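Putative acyl-CoA dehydrogenase (Burkholderia xenovorans, PDB 5JSC) is a flavoprotein, a putative member of the acyl-CoA dehydrogenase family, that binds flavin-adenine dinucleotide and has helical N- and C-terminal domains around a beta-rich middle domain. Local coordinates at residues Arg59-Leu64 with Asp106-Met111; Leu146-Ala151 with Gly173-Ile178; Val189-Gly194 with Ser203-Asp208. All coordinates share one frame; numbering follows the deposited sequence. Where two conformers were deposited one is given.

How the contacts relate
From the N terminus, contact 1 comes first. It brings helix 53-66 against helix 103-122 and closes a loop of 41 residues within the N-terminal helical domain. The chain then enters the middle beta domain. Contact 2 joins the loop 146-151 to strand 168-179 and lies against the FAD. Contact 3 pairs strands 186-192 and 202-208, closing a short hairpin. The three loops follow in series, and none nests in or crosses another. Contacts 2 and 3 touch, with centres 13 Å apart: Lys175 of contact 2 reaches the Phe190 carbonyl of contact 3, and the Leu146 and Phe190 side chains meet. Contact 1 stands apart, its centre 23 Å from that of contact 2.

Contact 1 (Arg59-Leu64 with Asp106-Met111); sequences RLVREL and DFALAM
Two helices of the N-terminal helical domain meet here, with Ala108 of helix 103-122 set against Leu60, Val61 and Leu64 of helix 53-66. The methyl of Ala108 points at the other helix. Its CB lies 3.9 Å from Leu60 CB and 4.0 Å from Val61 CG2. Leu64 CD1 closes the group at 4.2 Å from the same Ala108 CB. The small side chain therefore touches three larger residues spread over one turn of the partner helix.

The segments belong to the helical bundle that forms the N-terminal part of the acyl-CoA dehydrogenase fold. Their axes approach to 9.0 Å, with a signed crossing angle of -66°. Such a steep crossing keeps the contact short, centred where the backbones of Val61 and Ala108 come nearest.

Leu64 extends the contact past the alanine. Its CG is anti to the carbonyl carbon (chi1 -72°), and CD1 reaches Leu109 CB at 4.0 Å. The Leu64 and Leu109 side chains cross at about a right angle. No hydrogen bond links the segments, and the touching residues are all buried. Trp40 of helix 28-44 packs on Leu64, while Arg95 and Leu98 of helix 88-101 pack on Leu109.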
loop_
_atom_site.group_PDB
_atom_site.type_symbol
_atom_site.label_atom_id
_atom_site.label_comp_id
_atom_site.label_asym_id
_atom_site.label_seq_id
_atom_site.Cartn_x
_atom_site.Cartn_y
_atom_site.Cartn_z
ATOM N N ARG C 59 -24.460 33.284 3.438
ATOM C CA ARG C 59 -23.583 34.420 3.686
ATOM C C ARG C 59 -22.318 34.325 2.846
ATOM O O ARG C 59 -21.876 35.320 2.259
ATOM C CB ARG C 59 -23.255 34.486 5.179
ATOM C CG ARG C 59 -22.336 35.607 5.592
ATOM C CD ARG C 59 -22.308 35.745 7.120
ATOM N NE ARG C 59 -21.725 34.583 7.793
ATOM C CZ ARG C 59 -22.413 33.673 8.484
ATOM N NH1 ARG C 59 -23.732 33.772 8.609
ATOM N NH2 ARG C 59 -21.780 32.658 9.058
ATOM N N LEU C 60 -21.737 33.126 2.755
ATOM C CA LEU C 60 -20.509 32.944 1.988
ATOM C C LEU C 60 -20.730 33.211 0.506
ATOM O O LEU C 60 -19.888 33.841 -0.146
ATOM C CB LEU C 60 -19.959 31.533 2.210
ATOM C CG LEU C 60 -19.274 31.321 3.560
ATOM C CD1 LEU C 60 -19.099 29.835 3.823
ATOM C CD2 LEU C 60 -17.922 32.039 3.594
ATOM N N VAL C 61 -21.859 32.750 -0.045
ATOM C CA VAL C 61 -22.147 33.006 -1.459
ATOM C C VAL C 61 -22.249 34.506 -1.710
ATOM O O VAL C 61 -21.683 35.029 -2.679
ATOM C CB VAL C 61 -23.424 32.267 -1.905
ATOM C CG1 VAL C 61 -23.859 32.737 -3.298
ATOM C CG2 VAL C 61 -23.198 30.754 -1.910
ATOM N N ARG C 62 -22.969 35.222 -0.836
ATOM C CA ARG C 62 -23.084 36.667 -0.999
ATOM C C ARG C 62 -21.724 37.351 -0.907
ATOM O O ARG C 62 -21.420 38.247 -1.709
ATOM C CB ARG C 62 -24.048 37.238 0.043
ATOM C CG ARG C 62 -25.466 36.707 -0.071
ATOM C CD ARG C 62 -26.427 37.467 0.838
ATOM N NE ARG C 62 -26.084 37.338 2.254
ATOM C CZ ARG C 62 -26.743 36.576 3.121
ATOM N NH1 ARG C 62 -27.790 35.869 2.721
ATOM N NH2 ARG C 62 -26.359 36.522 4.391
ATOM N N GLU C 63 -20.896 36.952 0.066
ATOM C CA GLU C 63 -19.605 37.603 0.273
ATOM C C GLU C 63 -18.638 37.292 -0.859
ATOM O O GLU C 63 -17.940 38.185 -1.356
ATOM C CB GLU C 63 -19.002 37.164 1.606
ATOM C CG GLU C 63 -19.759 37.625 2.833
ATOM C CD GLU C 63 -19.157 37.080 4.112
ATOM O OE1 GLU C 63 -18.265 36.205 4.029
ATOM O OE2 GLU C 63 -19.577 37.522 5.200
ATOM N N LEU C 64 -18.546 36.019 -1.246
ATOM C CA LEU C 64 -17.689 35.657 -2.366
ATOM C C LEU C 64 -18.153 36.351 -3.637
ATOM O O LEU C 64 -17.332 36.801 -4.446
ATOM C CB LEU C 64 -17.685 34.140 -2.554
ATOM C CG LEU C 64 -16.933 33.330 -1.494
ATOM C CD1 LEU C 64 -17.331 31.870 -1.585
ATOM C CD2 LEU C 64 -15.429 33.486 -1.652
ATOM N N ASP C 106 -15.141 26.643 0.538
ATOM C CA ASP C 106 -14.891 25.898 -0.691
ATOM C C ASP C 106 -16.191 25.388 -1.300
ATOM O O ASP C 106 -16.426 25.532 -2.508
ATOM C CB ASP C 106 -13.952 24.725 -0.422
ATOM C CG ASP C 106 -13.907 23.766 -1.593
ATOM O OD1 ASP C 106 -13.378 24.174 -2.644
ATOM O OD2 ASP C 106 -14.420 22.624 -1.478
ATOM N N PHE C 107 -17.045 24.777 -0.467
ATOM C CA PHE C 107 -18.324 24.242 -0.928
ATOM C C PHE C 107 -19.172 25.324 -1.585
ATOM O O PHE C 107 -19.762 25.108 -2.651
ATOM C CB PHE C 107 -19.053 23.626 0.274
ATOM C CG PHE C 107 -20.353 22.955 -0.056
ATOM C CD1 PHE C 107 -21.542 23.665 -0.020
ATOM C CD2 PHE C 107 -20.392 21.598 -0.343
ATOM C CE1 PHE C 107 -22.744 23.043 -0.302
ATOM C CE2 PHE C 107 -21.600 20.964 -0.620
ATOM C CZ PHE C 107 -22.773 21.698 -0.595
ATOM N N ALA C 108 -19.234 26.503 -0.966
ATOM C CA ALA C 108 -20.053 27.584 -1.495
ATOM C C ALA C 108 -19.580 28.003 -2.881
ATOM O O ALA C 108 -20.385 28.153 -3.806
ATOM C CB ALA C 108 -20.027 28.768 -0.532
ATOM N N LEU C 109 -18.271 28.209 -3.047
ATOM C CA LEU C 109 -17.782 28.609 -4.363
ATOM C C LEU C 109 -17.958 27.484 -5.373
ATOM O O LEU C 109 -18.385 27.719 -6.512
ATOM C CB LEU C 109 -16.320 29.036 -4.283
ATOM C CG LEU C 109 -15.769 29.575 -5.616
ATOM C CD1 LEU C 109 -14.953 30.871 -5.444
ATOM C CD2 LEU C 109 -14.917 28.529 -6.312
ATOM N N ALA C 110 -17.644 26.254 -4.965
ATOM C CA ALA C 110 -17.730 25.110 -5.866
ATOM C C ALA C 110 -19.117 24.985 -6.476
ATOM O O ALA C 110 -19.258 24.739 -7.682
ATOM C CB ALA C 110 -17.372 23.832 -5.109
ATOM N N MET C 111 -20.158 25.122 -5.654
ATOM C CA MET C 111 -21.502 24.880 -6.160
ATOM C C MET C 111 -22.002 25.997 -7.059
ATOM O O MET C 111 -22.861 25.745 -7.907
ATOM C CB MET C 111 -22.480 24.665 -5.007
ATOM C CG MET C 111 -22.253 23.345 -4.288
ATOM S SD MET C 111 -22.134 21.928 -5.403
ATOM C CE MET C 111 -23.632 22.119 -6.386
#

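Contact 2 (Leu146-Ala151 with Gly173-Ile178); sequences LSEPEA and GDKTWI. With FAD (flavin-adenine dinucleotide), chain M.
Lys175 reaches from strand 168-179 to the loop that carries Leu146, Ser147 and Glu148, the tight part of the contact. Its chain bends at chi2 (-61°) and runs past Ser147 O. The ammonium NZ bonds to Leu146 O at 2.9 Å, from above the carbonyl plane. It also forms a salt bridge to Glu148 OE2 at 2.8 Å, meeting the oxygen on its anti side. Phe190 O is a third partner of NZ, and Thr159 N and Leu160 N hold the Glu148 carboxylate. Beside it, Thr176 N bonds to Ser147 O at 2.9 Å. Pro149 packs closely too: Thr176 CG2 lies 3.5 Å from Pro149 N.

The solvent side is looser. Pro149 is partly exposed, and Glu150, in the type I turn 148-151, is exposed and touches nothing on the strand. Pro149 O is hydrogen-bonded to Arg287 of the second subunit, and Glu150 makes a long, weak ion pair with the same arginine.

At the cofactor end, Ser147 N gives FAD O2 a nearly straight bond of 2.8 Å, and Leu146 N shares that acceptor. Ser147 OG donates to FAD N1 at 2.8 Å. A water in the plane of the Trp177 ring links NE1, 2.9 Å away, to Glu148 O and FAD O2P. Loop and strand form the middle-domain side of the FAD pocket, which the second subunit helps to complete, as in acyl-CoA dehydrogenases.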
loop_
_atom_site.group_PDB
_atom_site.type_symbol
_atom_site.label_atom_id
_atom_site.label_comp_id
_atom_site.label_asym_id
_atom_site.label_seq_id
_atom_site.Cartn_x
_atom_site.Cartn_y
_atom_site.Cartn_z
ATOM N N LEU C 146 -28.454 15.560 -10.207
ATOM C CA LEU C 146 -28.204 14.414 -11.071
ATOM C C LEU C 146 -28.484 13.096 -10.371
ATOM O O LEU C 146 -29.235 12.260 -10.899
ATOM C CB LEU C 146 -26.746 14.453 -11.560
ATOM C CG LEU C 146 -26.319 13.363 -12.546
ATOM C CD1 LEU C 146 -27.167 13.449 -13.810
ATOM C CD2 LEU C 146 -24.820 13.476 -12.873
ATOM N N SER C 147 -27.921 12.904 -9.183
ATOM C CA SER C 147 -28.012 11.642 -8.453
ATOM C C SER C 147 -29.420 11.380 -7.919
ATOM O O SER C 147 -30.171 12.301 -7.582
ATOM C CB SER C 147 -27.028 11.657 -7.283
ATOM O OG SER C 147 -25.708 11.858 -7.747
ATOM N N GLU C 148 -29.749 10.100 -7.795
ATOM C CA GLU C 148 -31.035 9.616 -7.318
ATOM C C GLU C 148 -30.800 8.580 -6.232
ATOM O O GLU C 148 -29.722 7.981 -6.164
ATOM C CB GLU C 148 -31.837 8.997 -8.473
ATOM C CG GLU C 148 -32.046 9.982 -9.609
ATOM C CD GLU C 148 -32.879 9.439 -10.736
ATOM O OE1 GLU C 148 -33.097 8.208 -10.792
ATOM O OE2 GLU C 148 -33.313 10.254 -11.573
ATOM N N PRO C 149 -31.798 8.335 -5.371
ATOM C CA PRO C 149 -31.624 7.312 -4.329
ATOM C C PRO C 149 -31.163 5.972 -4.867
ATOM O O PRO C 149 -30.343 5.296 -4.228
ATOM C CB PRO C 149 -33.018 7.230 -3.693
ATOM C CG PRO C 149 -33.561 8.637 -3.854
ATOM C CD PRO C 149 -33.073 9.064 -5.230
ATOM N N GLU C 150 -31.654 5.565 -6.031
ATOM C CA GLU C 150 -31.310 4.263 -6.574
ATOM C C GLU C 150 -30.237 4.312 -7.644
ATOM O O GLU C 150 -29.855 3.252 -8.146
ATOM C CB GLU C 150 -32.563 3.582 -7.131
ATOM C CG GLU C 150 -33.650 3.424 -6.086
ATOM C CD GLU C 150 -33.117 2.866 -4.777
ATOM O OE1 GLU C 150 -32.633 1.715 -4.776
ATOM O OE2 GLU C 150 -33.172 3.583 -3.751
ATOM N N ALA C 151 -29.721 5.500 -7.986
ATOM C CA ALA C 151 -28.734 5.600 -9.063
ATOM C C ALA C 151 -27.913 6.871 -8.892
ATOM O O ALA C 151 -28.421 7.969 -9.131
ATOM C CB ALA C 151 -29.422 5.586 -10.424
ATOM N N GLY C 173 -40.500 11.984 -9.557
ATOM C CA GLY C 173 -39.485 11.122 -8.987
ATOM C C GLY C 173 -38.608 11.906 -8.034
ATOM O O GLY C 173 -38.964 13.000 -7.597
ATOM N N ASP C 174 -37.439 11.350 -7.725
ATOM C CA ASP C 174 -36.592 11.894 -6.671
ATOM C C ASP C 174 -35.165 12.096 -7.150
ATOM O O ASP C 174 -34.645 11.305 -7.941
ATOM C CB ASP C 174 -36.577 10.978 -5.432
ATOM C CG ASP C 174 -37.821 11.142 -4.561
ATOM O OD1 ASP C 174 -38.925 11.274 -5.106
ATOM O OD2 ASP C 174 -37.692 11.144 -3.324
ATOM N N LYS C 175 -34.536 13.161 -6.658
ATOM C CA LYS C 175 -33.091 13.341 -6.701
ATOM C C LYS C 175 -32.612 13.393 -5.263
ATOM O O LYS C 175 -33.364 13.795 -4.375
ATOM C CB LYS C 175 -32.689 14.640 -7.430
ATOM C CG LYS C 175 -33.066 14.680 -8.906
ATOM C CD LYS C 175 -32.380 13.561 -9.673
ATOM C CE LYS C 175 -32.466 13.811 -11.162
ATOM N NZ LYS C 175 -31.899 12.681 -11.970
ATOM N N THR C 176 -31.372 12.985 -5.006
ATOM C CA THR C 176 -30.916 13.070 -3.627
ATOM C C THR C 176 -29.411 13.320 -3.570
ATOM O O THR C 176 -28.709 13.322 -4.588
ATOM C CB THR C 176 -31.330 11.821 -2.825
ATOM O OG1 THR C 176 -31.262 12.133 -1.431
ATOM C CG2 THR C 176 -30.429 10.611 -3.137
ATOM N N TRP C 177 -28.935 13.564 -2.343
ATOM C CA TRP C 177 -27.578 14.059 -2.071
ATOM C C TRP C 177 -27.328 15.393 -2.759
ATOM O O TRP C 177 -26.205 15.676 -3.177
ATOM C CB TRP C 177 -26.475 13.070 -2.487
ATOM C CG TRP C 177 -26.745 11.624 -2.164
ATOM C CD1 TRP C 177 -26.923 10.604 -3.061
ATOM C CD2 TRP C 177 -26.869 11.042 -0.864
ATOM N NE1 TRP C 177 -27.159 9.418 -2.391
ATOM C CE2 TRP C 177 -27.137 9.667 -1.044
ATOM C CE3 TRP C 177 -26.790 11.552 0.437
ATOM C CZ2 TRP C 177 -27.330 8.799 0.029
ATOM C CZ3 TRP C 177 -26.971 10.687 1.502
ATOM C CH2 TRP C 177 -27.244 9.328 1.294
ATOM N N ILE C 178 -28.359 16.222 -2.894
ATOM C CA ILE C 178 -28.243 17.416 -3.728
ATOM C C ILE C 178 -27.632 18.541 -2.898
ATOM O O ILE C 178 -28.252 19.037 -1.952
ATOM C CB ILE C 178 -29.597 17.828 -4.319
ATOM C CG1 ILE C 178 -30.162 16.688 -5.174
ATOM C CG2 ILE C 178 -29.439 19.107 -5.149
ATOM C CD1 ILE C 178 -29.151 16.099 -6.148
HETATM P PA FAD M . -23.465 3.896 -5.848
HETATM O O1A FAD M . -23.729 4.350 -7.234
HETATM O O2A FAD M . -24.433 2.870 -5.253
HETATM O O5B FAD M . -21.980 3.335 -5.794
HETATM C C5B FAD M . -21.497 2.722 -4.582
HETATM C C4B FAD M . -20.030 2.463 -4.804
HETATM O O4B FAD M . -19.882 1.500 -5.863
HETATM C C3B FAD M . -19.227 3.655 -5.307
HETATM O O3B FAD M . -18.889 4.582 -4.273
HETATM C C2B FAD M . -18.012 2.970 -5.938
HETATM O O2B FAD M . -17.046 2.663 -4.931
HETATM C C1B FAD M . -18.621 1.665 -6.480
HETATM N N9A FAD M . -18.823 1.620 -7.924
HETATM C C8A FAD M . -19.588 2.467 -8.683
HETATM N N7A FAD M . -19.660 2.133 -9.948
HETATM C C5A FAD M . -18.884 0.984 -10.031
HETATM C C6A FAD M . -18.568 0.129 -11.102
HETATM N N6A FAD M . -18.993 0.319 -12.356
HETATM N N1A FAD M . -17.777 -0.937 -10.846
HETATM C C2A FAD M . -17.328 -1.118 -9.597
HETATM N N3A FAD M . -17.561 -0.378 -8.507
HETATM C C4A FAD M . -18.356 0.662 -8.792
HETATM N N1 FAD M . -25.066 14.318 -6.478
HETATM C C2 FAD M . -25.674 15.270 -7.253
HETATM O O2 FAD M . -26.366 14.971 -8.241
HETATM N N3 FAD M . -25.533 16.594 -6.931
HETATM C C4 FAD M . -24.810 17.094 -5.865
HETATM O O4 FAD M . -24.822 18.296 -5.615
HETATM C C4X FAD M . -24.150 16.097 -5.074
HETATM N N5 FAD M . -23.502 16.487 -4.012
HETATM C C5X FAD M . -23.038 15.515 -3.139
HETATM C C6 FAD M . -22.485 15.916 -1.924
HETATM C C7 FAD M . -22.099 14.984 -0.968
HETATM C C7M FAD M . -21.548 15.463 0.351
HETATM C C8 FAD M . -22.249 13.610 -1.242
HETATM C C8M FAD M . -21.847 12.565 -0.229
HETATM C C9 FAD M . -22.782 13.208 -2.462
HETATM C C9A FAD M . -23.185 14.146 -3.408
HETATM N N10 FAD M . -23.822 13.771 -4.610
HETATM C C10 FAD M . -24.344 14.724 -5.449
HETATM C "C1'" FAD M . -24.061 12.346 -4.876
HETATM C "C2'" FAD M . -22.825 11.610 -5.385
HETATM O "O2'" FAD M . -22.498 12.021 -6.712
HETATM C "C3'" FAD M . -23.094 10.106 -5.369
HETATM O "O3'" FAD M . -23.173 9.745 -3.997
HETATM C "C4'" FAD M . -22.017 9.275 -6.063
HETATM O "O4'" FAD M . -22.111 9.473 -7.475
HETATM C "C5'" FAD M . -22.140 7.801 -5.732
HETATM O "O5'" FAD M . -23.472 7.378 -6.089
HETATM P P FAD M . -24.266 6.497 -4.979
HETATM O O1P FAD M . -24.241 7.165 -3.648
HETATM O O2P FAD M . -25.630 6.174 -5.509
HETATM O O3P FAD M . -23.421 5.149 -4.871
HETATM O O HOH W 1 -27.780 7.302 -4.313
#

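Contact 3 (Val189-Gly194 with Ser203-Asp208); sequences VFARTG and SAFVVD
Ser203 OG is gripped twice: it donates to Thr193 OG1 at 2.7 Å and takes a hydrogen bond from Gly248 N. Thr193 OG1 has a further partner in Glu195 OE2, so the hydroxyls form a short chain ending at a carboxylate. The Thr193 side chain is turned with OG1 between the backbone N and the carbonyl carbon (chi1 45°). That rotation brings OG1 to the serine and leaves CG2 anti to the carbonyl carbon. These residues lie toward the connecting end of an antiparallel beta hairpin, strands 186-192 and 202-208. The hairpin supplies the two inner strands of a four-strand mixed sheet in the middle domain.

Four backbone bonds hold the strands. Val189 and Phe205 form a hydrogen-bonded pair, with Val189 N to Phe205 O at 2.8 Å. Ala191 and Ser203 form the next such pair, with Ser203 N to Ala191 O also at 2.8 Å. Phe190 and Ala204 lie between them as a non-hydrogen-bonded pair. The strand segments are twisted, their directions 138° apart.

The two faces differ. On one, Phe190 CE2 lies 3.6 Å from Ala204 CB. Helix 250-286 covers this face, Ala254 touching Phe190 and Leu253 touching Ala204. The Phe190 ring also meets that of Phe144. The other face carries Val189, Ala191, Ser203 and Phe205. There Ala162 of strand 161-165 packs on Ala191, Thr193 and Phe205, and the Phe205 ring meets Tyr169.

Thr193 CG2 comes to the edge of the Phe205 ring, 4.1 Å from CZ. Ala191 CB approaches the same ring obliquely, 4.3 Å from CE1. Toward the other end of the hairpin, the Val189 and Val207 side chains touch through their CG2 methyls, 3.6 Å apart.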
loop_
_atom_site.group_PDB
_atom_site.type_symbol
_atom_site.label_atom_id
_atom_site.label_comp_id
_atom_site.label_asym_id
_atom_site.label_seq_id
_atom_site.Cartn_x
_atom_site.Cartn_y
_atom_site.Cartn_z
ATOM N N VAL C 189 -31.666 20.128 -13.388
ATOM C CA VAL C 189 -32.217 18.795 -13.138
ATOM C C VAL C 189 -32.097 17.971 -14.409
ATOM O O VAL C 189 -32.506 18.422 -15.489
ATOM C CB VAL C 189 -33.688 18.867 -12.688
ATOM C CG1 VAL C 189 -34.245 17.462 -12.421
ATOM C CG2 VAL C 189 -33.840 19.747 -11.452
ATOM N N PHE C 190 -31.582 16.750 -14.280
ATOM C CA PHE C 190 -31.500 15.821 -15.399
ATOM C C PHE C 190 -32.588 14.777 -15.231
ATOM O O PHE C 190 -32.757 14.221 -14.141
ATOM C CB PHE C 190 -30.110 15.184 -15.481
ATOM C CG PHE C 190 -29.024 16.201 -15.674
ATOM C CD1 PHE C 190 -28.488 16.873 -14.581
ATOM C CD2 PHE C 190 -28.592 16.535 -16.948
ATOM C CE1 PHE C 190 -27.515 17.846 -14.751
ATOM C CE2 PHE C 190 -27.613 17.504 -17.127
ATOM C CZ PHE C 190 -27.075 18.164 -16.025
ATOM N N ALA C 191 -33.351 14.540 -16.297
ATOM C CA ALA C 191 -34.527 13.685 -16.207
ATOM C C ALA C 191 -34.666 12.878 -17.485
ATOM O O ALA C 191 -34.194 13.282 -18.550
ATOM C CB ALA C 191 -35.807 14.511 -15.971
ATOM N N ARG C 192 -35.339 11.732 -17.375
ATOM C CA ARG C 192 -35.530 10.860 -18.532
ATOM C C ARG C 192 -36.719 11.343 -19.355
ATOM O O ARG C 192 -37.867 11.272 -18.907
ATOM C CB ARG C 192 -35.734 9.411 -18.102
ATOM C CG ARG C 192 -35.935 8.475 -19.294
ATOM C CD ARG C 192 -35.807 6.995 -18.893
ATOM N NE ARG C 192 -34.565 6.807 -18.151
ATOM C CZ ARG C 192 -33.355 6.742 -18.708
ATOM N NH1 ARG C 192 -33.207 6.809 -20.025
ATOM N NH2 ARG C 192 -32.284 6.625 -17.934
ATOM N N THR C 193 -36.448 11.802 -20.572
ATOM C CA THR C 193 -37.501 12.170 -21.509
ATOM C C THR C 193 -37.803 11.076 -22.526
ATOM O O THR C 193 -38.852 11.135 -23.177
ATOM C CB THR C 193 -37.131 13.473 -22.237
ATOM O OG1 THR C 193 -35.762 13.415 -22.656
ATOM C CG2 THR C 193 -37.321 14.666 -21.318
ATOM N N GLY C 194 -36.920 10.093 -22.687
ATOM C CA GLY C 194 -37.267 8.865 -23.382
ATOM C C GLY C 194 -37.007 8.817 -24.870
ATOM O O GLY C 194 -37.580 7.957 -25.549
ATOM N N SER C 203 -32.771 14.448 -20.673
ATOM C CA SER C 203 -32.747 15.872 -20.982
ATOM C C SER C 203 -32.431 16.650 -19.713
ATOM O O SER C 203 -32.642 16.168 -18.599
ATOM C CB SER C 203 -34.083 16.356 -21.571
ATOM O OG SER C 203 -34.375 15.679 -22.787
ATOM N N ALA C 204 -31.920 17.868 -19.893
ATOM C CA ALA C 204 -31.549 18.751 -18.795
ATOM C C ALA C 204 -32.508 19.934 -18.733
ATOM O O ALA C 204 -32.907 20.469 -19.771
ATOM C CB ALA C 204 -30.118 19.260 -18.973
ATOM N N PHE C 205 -32.864 20.359 -17.514
ATOM C CA PHE C 205 -33.796 21.468 -17.302
ATOM C C PHE C 205 -33.277 22.399 -16.219
ATOM O O PHE C 205 -32.714 21.936 -15.229
ATOM C CB PHE C 205 -35.192 20.979 -16.858
ATOM C CG PHE C 205 -35.869 20.075 -17.842
ATOM C CD1 PHE C 205 -35.690 18.692 -17.780
ATOM C CD2 PHE C 205 -36.697 20.604 -18.827
ATOM C CE1 PHE C 205 -36.321 17.864 -18.679
ATOM C CE2 PHE C 205 -37.332 19.769 -19.731
ATOM C CZ PHE C 205 -37.146 18.402 -19.660
ATOM N N VAL C 206 -33.502 23.705 -16.370
ATOM C CA VAL C 206 -33.361 24.619 -15.239
ATOM C C VAL C 206 -34.702 24.694 -14.529
ATOM O O VAL C 206 -35.718 25.063 -15.134
ATOM C CB VAL C 206 -32.900 26.017 -15.672
ATOM C CG1 VAL C 206 -32.699 26.882 -14.425
ATOM C CG2 VAL C 206 -31.623 25.924 -16.486
ATOM N N VAL C 207 -34.712 24.339 -13.247
ATOM C CA VAL C 207 -35.941 24.268 -12.464
ATOM C C VAL C 207 -35.828 25.258 -11.310
ATOM O O VAL C 207 -35.029 25.059 -10.386
ATOM C CB VAL C 207 -36.216 22.846 -11.957
ATOM C CG1 VAL C 207 -37.544 22.808 -11.216
ATOM C CG2 VAL C 207 -36.226 21.868 -13.130
ATOM N N ASP C 208 -36.626 26.326 -11.358
ATOM C CA ASP C 208 -36.615 27.300 -10.276
ATOM C C ASP C 208 -37.103 26.650 -8.988
ATOM O O ASP C 208 -37.982 25.785 -9.007
ATOM C CB ASP C 208 -37.491 28.503 -10.627
ATOM C CG ASP C 208 -36.926 29.323 -11.780
ATOM O OD1 ASP C 208 -35.707 29.255 -12.022
ATOM O OD2 ASP C 208 -37.704 30.035 -12.446
#